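Local coordinates for transcription antitermination protein NusB (Aquifex aeolicus, PDB 3R2C), which probably takes part in transcription antitermination by binding the boxA RNA sequence of ribosomal RNA operons and is probably needed for transcription of ribosomal RNA genes, at residues Val108-Val111 against Lys112-Asp116; Gly120-Val123 against Asn124-Ser128; Arg21-Pro25 against Gly26-Lys30. All coordinates share one frame; numbering follows the deposited sequence. Where two conformers were deposited one is given.

Overall arrangement
The three contacts are local and follow one another along an all-helical chain, none nesting inside or crossing another. Contact 3 comes first, at the turn where helix 3-21 gives way to helix 25-36. Contact 1 takes up the last turns of helix 100-114 and the short link to helix 117-137, whose N-cap is D116; contact 2 lies wholly on that last helix and closes no loop. Contacts 1 and 2 pack together, V111 against V123 and V108 against N124, and both hold nucleotides of the RNA. Contact 3 lies on the opposite side of the chain's centre from contact 2, with about 27 Å between the centres of these two contacts.

Contact 1: residues Val108-Val111 against Lys112-Asp116; sequences VDLV and KKYAD. With nucleotides of chain E.
The ring of Y114 lies alongside L110, its CE2 3.8 Å from L110 CD2, both side chains pointing the same way; K113 CD rests over one ring face near the rim. Y114 OH is held by D9 of helix 3-21. A second flat group, the D109 carboxylate, meets two bases: OD2 takes the N1-H of G2 of chain E at 2.7 Å in a nearly straight bond (166°), while OD1 accepts from G2 N2. D109 OD1 also accepts from N4 of C5 of chain E at 2.8 Å. K5 pairs with D109 OD2 as well. These residues form the last turns of helix 100-114 in the all-helical NusB fold, where K112 N bonds to V108 O and A115 N to V111 O before the chain leaves helical geometry at A115. The K112 chain passes V108, CD 3.7 Å from V108 CG1; beyond it a bend at chi3 (48°) turns CE and NZ to the cytosine, NZ 2.9 Å from C5 O2, with C5 N3 as a second acceptor. V108 CG1 presses on a face of that cytosine, 3.5 Å from C4. D116 OD1 caps A119 N at the start of helix 117-137, and A115 O is hydrogen-bonded to a polar side chain of another protein chain.

Contact 2: residues Gly120-Val123 against Asn124-Ser128; sequences GKFV and NGVLS. With nucleotides of chain E.
N124 follows G120 by one turn of helix 117-137, its backbone N bonded to G120 O and its CB resting on the same oxygen. This is the regular i to i+4 pattern of an alpha helix, here with one flank turned to the bound RNA. With CG anti to the backbone N (chi1 -165°), the N124 carboxamide reaches two nucleotides of chain E: OD1 accepts from U4 O2' at 2.7 Å, while ND2 donates to U4 O2 and, more straight (164°), to C6 O4' at 2.8 Å. Three bonds thus fix the turn of the amide. G125 N goes to K121 O, and a side-chain carbon at this position would run into U7 O5' and sit tightly on K121 O, so the missing side chain lets the RNA backbone come close. V126 N bonds almost straight to F122 O (172°). Its CG2 lies over one face of the F122 ring, 3.9 Å from the centroid, as a CH-pi contact, and also reaches to 3.7 Å from U7 C2. U7 O3' stands at the edge of the F122 ring, in plane, and an RNA uracil base stacks on F122. L127 N binds V123 O at 2.9 Å, both side chains packing against L85 of helix 79-94. S128, like N124, joins U4 to C6: its OG receives the N3-H of U4 at 3.0 Å and donates to C6 O2 at 2.8 Å.

Contact 3: residues Arg21-Pro25 against Gly26-Lys30; sequences RGENP and GELFK. With ACT (acetate ion), chain K.
L28 reaches back under R21, CD2 lying 3.4 Å from CZ over the centre of one guanidinium face, as the two side chains slide past each other in opposite directions. The site is a tight helix-to-helix turn: helix 3-21 ends, G22 takes up positive phi, and N24 stands at the N-cap of helix 25-36. Apolar contacts set L28 against V14 and W18 of helix 3-21, with P25 on W18 too, while F29 turns to helix 41-56 and meets the Y44 ring edge-to-face. Salt bridges gather at R21, whose chain bends at chi3 (57°) and grips E23 side-on. NE gives a nearly straight bond (164°) to E23 OE2, which lies in the guanidinium plane, and NH2 reaches OE1 at 2.8 Å; both nitrogens approach from above the carboxylate plane. E31 forms a salt bridge with R21 NH1, and a basic side chain of another protein chain does so with E23 OE2. With a methionine in place of R21, E23 would probably lose its partner within the turn, E31 would be left without this counter-charge, and L28 CD2 would lack the flat group it lies against. Among backbone bonds, L28 N meets N24 O at 3.0 Å and F29 N meets P25 O at 2.8 Å, opening the helix. At the far end, K30 NZ donates to OXT of an acetate ion, probably from the crystallisation liquor, at 2.7 Å.

Contact 1: residues Val108-Val111 against Lys112-Asp116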
# COMPACT_ATOMS: atom_id res chain seq x y z
N VAL A 108 -8.42 -3.60 8.90
CA VAL A 108 -9.65 -3.13 8.29
C VAL A 108 -9.81 -1.60 8.44
O VAL A 108 -10.30 -0.93 7.53
CB VAL A 108 -10.88 -3.92 8.86
CG1 VAL A 108 -12.21 -3.36 8.34
CG2 VAL A 108 -10.75 -5.41 8.49
N ASP A 109 -9.37 -1.04 9.57
CA ASP A 109 -9.35 0.42 9.73
C ASP A 109 -8.52 1.07 8.62
O ASP A 109 -8.91 2.10 8.06
CB ASP A 109 -8.74 0.86 11.07
CG ASP A 109 -9.76 0.98 12.19
OD1 ASP A 109 -10.97 0.73 11.98
OD2 ASP A 109 -9.35 1.36 13.31
N LEU A 110 -7.36 0.49 8.33
CA LEU A 110 -6.48 1.05 7.29
C LEU A 110 -7.16 0.99 5.94
O LEU A 110 -7.06 1.92 5.13
CB LEU A 110 -5.17 0.25 7.21
CG LEU A 110 -4.16 0.53 8.31
CD1 LEU A 110 -3.19 -0.65 8.42
CD2 LEU A 110 -3.41 1.82 8.06
N VAL A 111 -7.81 -0.14 5.66
CA VAL A 111 -8.47 -0.30 4.36
C VAL A 111 -9.62 0.71 4.24
O VAL A 111 -9.81 1.34 3.20
CB VAL A 111 -8.98 -1.73 4.16
CG1 VAL A 111 -9.79 -1.82 2.87
CG2 VAL A 111 -7.78 -2.71 4.13
N LYS A 112 -10.35 0.90 5.33
CA LYS A 112 -11.46 1.83 5.32
C LYS A 112 -10.96 3.27 5.19
O LYS A 112 -11.63 4.12 4.61
CB LYS A 112 -12.30 1.64 6.58
CG LYS A 112 -13.22 0.43 6.44
CD LYS A 112 -13.81 -0.02 7.77
CE LYS A 112 -14.38 1.12 8.58
NZ LYS A 112 -15.10 0.60 9.77
N LYS A 113 -9.77 3.53 5.71
CA LYS A 113 -9.24 4.89 5.70
C LYS A 113 -8.73 5.29 4.33
O LYS A 113 -8.95 6.43 3.91
CB LYS A 113 -8.10 5.01 6.71
CG LYS A 113 -7.39 6.37 6.70
CD LYS A 113 -6.24 6.33 7.70
CE LYS A 113 -5.72 7.71 8.05
NZ LYS A 113 -4.42 7.62 8.80
N TYR A 114 -8.04 4.39 3.63
CA TYR A 114 -7.44 4.76 2.36
C TYR A 114 -8.24 4.27 1.16
O TYR A 114 -7.95 4.66 0.03
CB TYR A 114 -6.00 4.23 2.28
CG TYR A 114 -5.09 4.77 3.36
CD1 TYR A 114 -4.85 6.14 3.50
CD2 TYR A 114 -4.45 3.90 4.24
CE1 TYR A 114 -4.00 6.63 4.49
CE2 TYR A 114 -3.59 4.38 5.23
CZ TYR A 114 -3.38 5.75 5.36
OH TYR A 114 -2.53 6.21 6.34
N ALA A 115 -9.21 3.39 1.39
CA ALA A 115 -10.15 2.95 0.36
C ALA A 115 -11.57 3.22 0.88
O ALA A 115 -11.85 4.32 1.33
CB ALA A 115 -9.93 1.48 0.00
N ASP A 116 -12.47 2.24 0.85
CA ASP A 116 -13.84 2.48 1.34
C ASP A 116 -14.38 1.29 2.15
O ASP A 116 -13.64 0.35 2.42
CB ASP A 116 -14.79 2.84 0.19
CG ASP A 116 -14.80 1.80 -0.94
OD1 ASP A 116 -14.45 0.62 -0.71
OD2 ASP A 116 -15.15 2.18 -2.08
P C E 5 -16.68 -8.11 14.29
OP1 C E 5 -17.40 -7.27 15.27
OP2 C E 5 -16.82 -9.58 14.36
O5' C E 5 -17.00 -7.61 12.81
C5' C E 5 -18.25 -7.01 12.50
C4' C E 5 -18.15 -6.15 11.27
O4' C E 5 -17.31 -4.99 11.56
C3' C E 5 -17.54 -6.84 10.04
O3' C E 5 -18.30 -6.48 8.87
C2' C E 5 -16.14 -6.23 9.97
O2' C E 5 -15.57 -6.20 8.68
C1' C E 5 -16.39 -4.82 10.50
N1 C E 5 -15.17 -4.11 10.98
C2 C E 5 -15.07 -2.73 10.73
O2 C E 5 -16.02 -2.15 10.19
N3 C E 5 -13.97 -2.04 11.09
C4 C E 5 -12.95 -2.66 11.65
N4 C E 5 -11.89 -1.92 11.97
C5 C E 5 -13.00 -4.07 11.91
C6 C E 5 -14.11 -4.74 11.55
P G E 2 -10.47 -0.07 24.58
OP1 G E 2 -11.08 1.24 24.69
OP2 G E 2 -10.25 -0.88 25.80
O5' G E 2 -11.23 -0.93 23.48
C5' G E 2 -12.63 -1.14 23.53
C4' G E 2 -13.16 -1.47 22.15
O4' G E 2 -13.07 -0.31 21.29
C3' G E 2 -12.40 -2.55 21.38
O3' G E 2 -12.74 -3.86 21.78
C2' G E 2 -12.75 -2.24 19.93
O2' G E 2 -14.02 -2.78 19.60
C1' G E 2 -12.85 -0.71 19.95
N9 G E 2 -11.61 -0.07 19.45
C8 G E 2 -10.51 0.32 20.17
N7 G E 2 -9.58 0.83 19.42
C5 G E 2 -10.08 0.78 18.13
C6 G E 2 -9.51 1.19 16.90
O6 G E 2 -8.40 1.72 16.71
N1 G E 2 -10.37 0.97 15.83
C2 G E 2 -11.61 0.39 15.93
N2 G E 2 -12.28 0.26 14.79
N3 G E 2 -12.15 -0.01 17.08
C4 G E 2 -11.34 0.21 18.13
O HOH W 1 -12.70 2.35 11.09

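Contact 2: residues Gly120-Val123 against Asn124-Ser128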
# COMPACT_ATOMS: atom_id res chain seq x y z
N GLY A 120 -13.22 -2.67 2.81
CA GLY A 120 -13.03 -3.17 4.16
C GLY A 120 -13.73 -4.50 4.41
O GLY A 120 -13.21 -5.38 5.11
N LYS A 121 -14.91 -4.67 3.83
CA LYS A 121 -15.68 -5.90 4.00
C LYS A 121 -14.99 -7.04 3.27
O LYS A 121 -14.94 -8.17 3.76
CB LYS A 121 -17.09 -5.74 3.44
CG LYS A 121 -18.05 -4.99 4.37
CD LYS A 121 -19.34 -4.63 3.63
CE LYS A 121 -20.26 -3.80 4.52
NZ LYS A 121 -21.48 -3.34 3.79
N PHE A 122 -14.48 -6.74 2.08
CA PHE A 122 -13.80 -7.73 1.28
C PHE A 122 -12.54 -8.20 2.00
O PHE A 122 -12.32 -9.39 2.15
CB PHE A 122 -13.46 -7.16 -0.10
CG PHE A 122 -12.70 -8.11 -0.95
CD1 PHE A 122 -13.36 -9.07 -1.70
CD2 PHE A 122 -11.32 -8.04 -1.01
CE1 PHE A 122 -12.64 -9.95 -2.50
CE2 PHE A 122 -10.60 -8.92 -1.80
CZ PHE A 122 -11.26 -9.87 -2.55
N VAL A 123 -11.71 -7.26 2.46
CA VAL A 123 -10.48 -7.62 3.16
C VAL A 123 -10.79 -8.40 4.45
O VAL A 123 -10.13 -9.38 4.76
CB VAL A 123 -9.62 -6.39 3.51
CG1 VAL A 123 -8.50 -6.78 4.48
CG2 VAL A 123 -9.05 -5.76 2.21
N ASN A 124 -11.80 -7.97 5.20
CA ASN A 124 -12.14 -8.69 6.42
C ASN A 124 -12.57 -10.10 6.07
O ASN A 124 -12.14 -11.06 6.70
CB ASN A 124 -13.24 -7.98 7.22
CG ASN A 124 -13.35 -8.51 8.65
OD1 ASN A 124 -12.63 -8.09 9.53
ND2 ASN A 124 -14.25 -9.46 8.85
N GLY A 125 -13.39 -10.23 5.03
CA GLY A 125 -13.92 -11.51 4.61
C GLY A 125 -12.83 -12.47 4.17
O GLY A 125 -12.82 -13.63 4.57
N VAL A 126 -11.91 -12.00 3.33
CA VAL A 126 -10.78 -12.83 2.92
C VAL A 126 -9.86 -13.19 4.10
O VAL A 126 -9.50 -14.35 4.30
CB VAL A 126 -9.94 -12.16 1.80
CG1 VAL A 126 -8.71 -13.01 1.48
CG2 VAL A 126 -10.79 -11.96 0.54
N LEU A 127 -9.46 -12.19 4.88
CA LEU A 127 -8.53 -12.44 5.97
C LEU A 127 -9.11 -13.39 7.01
O LEU A 127 -8.38 -14.19 7.61
CB LEU A 127 -8.13 -11.13 6.67
CG LEU A 127 -6.91 -11.25 7.60
CD1 LEU A 127 -5.67 -11.75 6.84
CD2 LEU A 127 -6.59 -9.91 8.27
N SER A 128 -10.42 -13.31 7.24
CA SER A 128 -11.08 -14.20 8.18
C SER A 128 -11.03 -15.66 7.72
O SER A 128 -10.81 -16.56 8.52
CB SER A 128 -12.54 -13.79 8.36
OG SER A 128 -13.14 -14.57 9.39
P C E 6 -19.39 -7.50 8.25
OP1 C E 6 -20.09 -6.79 7.17
OP2 C E 6 -20.18 -8.04 9.37
O5' C E 6 -18.49 -8.68 7.64
C5' C E 6 -17.67 -8.46 6.50
C4' C E 6 -17.08 -9.76 5.99
O4' C E 6 -16.27 -10.35 7.05
C3' C E 6 -18.10 -10.83 5.60
O3' C E 6 -17.51 -11.70 4.63
C2' C E 6 -18.27 -11.59 6.91
O2' C E 6 -18.80 -12.89 6.78
C1' C E 6 -16.83 -11.61 7.42
N1 C E 6 -16.69 -11.75 8.89
C2 C E 6 -16.13 -12.92 9.42
O2 C E 6 -15.78 -13.81 8.64
N3 C E 6 -15.98 -13.04 10.76
C4 C E 6 -16.37 -12.04 11.56
N4 C E 6 -16.21 -12.19 12.87
C5 C E 6 -16.95 -10.85 11.05
C6 C E 6 -17.09 -10.75 9.72
P U E 4 -12.87 -9.92 18.11
OP1 U E 4 -14.02 -9.17 18.66
OP2 U E 4 -12.78 -11.38 18.36
O5' U E 4 -12.73 -9.63 16.57
C5' U E 4 -12.45 -8.33 16.10
C4' U E 4 -12.74 -8.24 14.64
O4' U E 4 -11.83 -9.09 13.92
C3' U E 4 -14.11 -8.74 14.23
O3' U E 4 -15.11 -7.75 14.43
C2' U E 4 -13.90 -9.13 12.77
O2' U E 4 -13.93 -7.99 11.93
C1' U E 4 -12.47 -9.66 12.80
N1 U E 4 -12.38 -11.13 12.92
C2 U E 4 -12.76 -11.91 11.84
O2 U E 4 -13.24 -11.45 10.82
N3 U E 4 -12.58 -13.26 12.00
C4 U E 4 -12.04 -13.90 13.10
O4 U E 4 -11.94 -15.12 13.07
C5 U E 4 -11.64 -13.04 14.16
C6 U E 4 -11.81 -11.72 14.02
P U E 7 -18.35 -12.21 3.36
OP1 U E 7 -19.54 -11.34 3.23
OP2 U E 7 -18.54 -13.67 3.54
O5' U E 7 -17.35 -11.94 2.16
C5' U E 7 -17.12 -10.63 1.69
C4' U E 7 -16.29 -10.63 0.43
O4' U E 7 -15.10 -11.44 0.63
C3' U E 7 -16.99 -11.20 -0.81
O3' U E 7 -16.54 -10.50 -1.97
C2' U E 7 -16.47 -12.62 -0.87
O2' U E 7 -16.52 -13.21 -2.15
C1' U E 7 -15.03 -12.43 -0.39
N1 U E 7 -14.42 -13.64 0.17
C2 U E 7 -13.47 -14.25 -0.63
O2 U E 7 -13.13 -13.81 -1.72
N3 U E 7 -12.92 -15.38 -0.11
C4 U E 7 -13.21 -15.97 1.10
O4 U E 7 -12.61 -16.99 1.39
C5 U E 7 -14.22 -15.30 1.87
C6 U E 7 -14.78 -14.18 1.38

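Contact 3: residues Arg21-Pro25 against Gly26-Lys30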
# COMPACT_ATOMS: atom_id res chain seq x y z
N ARG A 21 6.35 0.81 -6.57
CA ARG A 21 7.63 1.30 -7.08
C ARG A 21 8.66 0.21 -7.33
O ARG A 21 9.52 0.37 -8.18
CB ARG A 21 8.21 2.33 -6.12
CG ARG A 21 7.50 3.67 -6.20
CD ARG A 21 7.84 4.56 -5.04
NE ARG A 21 9.27 4.82 -4.91
CZ ARG A 21 9.79 5.54 -3.92
NH1 ARG A 21 8.98 6.06 -2.99
NH2 ARG A 21 11.10 5.73 -3.83
N GLY A 22 8.58 -0.88 -6.57
CA GLY A 22 9.49 -1.99 -6.75
C GLY A 22 10.92 -1.68 -6.33
O GLY A 22 11.87 -2.27 -6.82
N GLU A 23 11.08 -0.74 -5.42
CA GLU A 23 12.44 -0.40 -4.99
C GLU A 23 12.79 -1.13 -3.70
O GLU A 23 11.97 -1.87 -3.18
CB GLU A 23 12.57 1.11 -4.82
CG GLU A 23 12.40 1.85 -6.13
CD GLU A 23 12.26 3.33 -5.94
OE1 GLU A 23 12.84 3.85 -4.96
OE2 GLU A 23 11.55 3.97 -6.75
N ASN A 24 14.00 -0.93 -3.20
CA ASN A 24 14.45 -1.63 -2.00
C ASN A 24 13.56 -1.32 -0.78
O ASN A 24 13.44 -0.17 -0.38
CB ASN A 24 15.89 -1.24 -1.69
CG ASN A 24 16.38 -1.85 -0.40
OD1 ASN A 24 16.16 -3.02 -0.14
ND2 ASN A 24 17.04 -1.04 0.42
N PRO A 25 12.96 -2.35 -0.17
CA PRO A 25 12.09 -2.10 0.98
C PRO A 25 12.79 -1.38 2.12
O PRO A 25 12.15 -0.58 2.79
CB PRO A 25 11.67 -3.52 1.41
CG PRO A 25 11.75 -4.32 0.17
CD PRO A 25 12.92 -3.76 -0.59
N GLY A 26 14.08 -1.66 2.34
CA GLY A 26 14.85 -0.96 3.36
C GLY A 26 14.89 0.55 3.14
O GLY A 26 14.78 1.31 4.09
N GLU A 27 15.07 0.96 1.88
CA GLU A 27 15.07 2.38 1.50
C GLU A 27 13.66 3.01 1.57
O GLU A 27 13.51 4.18 1.93
CB GLU A 27 15.65 2.54 0.08
CG GLU A 27 17.17 2.45 0.02
CD GLU A 27 17.70 2.29 -1.41
OE1 GLU A 27 17.09 2.86 -2.35
OE2 GLU A 27 18.72 1.60 -1.59
N LEU A 28 12.65 2.24 1.19
CA LEU A 28 11.27 2.71 1.30
C LEU A 28 10.87 2.88 2.77
O LEU A 28 10.15 3.81 3.12
CB LEU A 28 10.31 1.75 0.58
CG LEU A 28 10.50 1.67 -0.95
CD1 LEU A 28 9.61 0.60 -1.55
CD2 LEU A 28 10.23 3.04 -1.60
N PHE A 29 11.36 1.99 3.64
CA PHE A 29 11.09 2.06 5.07
C PHE A 29 11.70 3.33 5.67
O PHE A 29 11.08 4.02 6.47
CB PHE A 29 11.67 0.82 5.77
CG PHE A 29 11.36 0.76 7.24
CD1 PHE A 29 10.12 0.34 7.69
CD2 PHE A 29 12.33 1.09 8.18
CE1 PHE A 29 9.83 0.28 9.06
CE2 PHE A 29 12.05 1.02 9.55
CZ PHE A 29 10.79 0.61 9.98
N LYS A 30 12.93 3.63 5.27
CA LYS A 30 13.59 4.85 5.71
C LYS A 30 12.77 6.08 5.27
O LYS A 30 12.59 7.00 6.06
CB LYS A 30 15.03 4.88 5.17
CG LYS A 30 15.82 6.17 5.41
CD LYS A 30 17.07 6.25 4.52
CE LYS A 30 18.24 5.42 5.06
NZ LYS A 30 19.41 5.40 4.12
C ACT K . 18.87 1.59 3.52
O ACT K . 19.30 1.07 2.47
OXT ACT K . 18.83 2.84 3.55
CH3 ACT K . 18.42 0.76 4.70
O HOH W 2 16.08 1.02 -4.18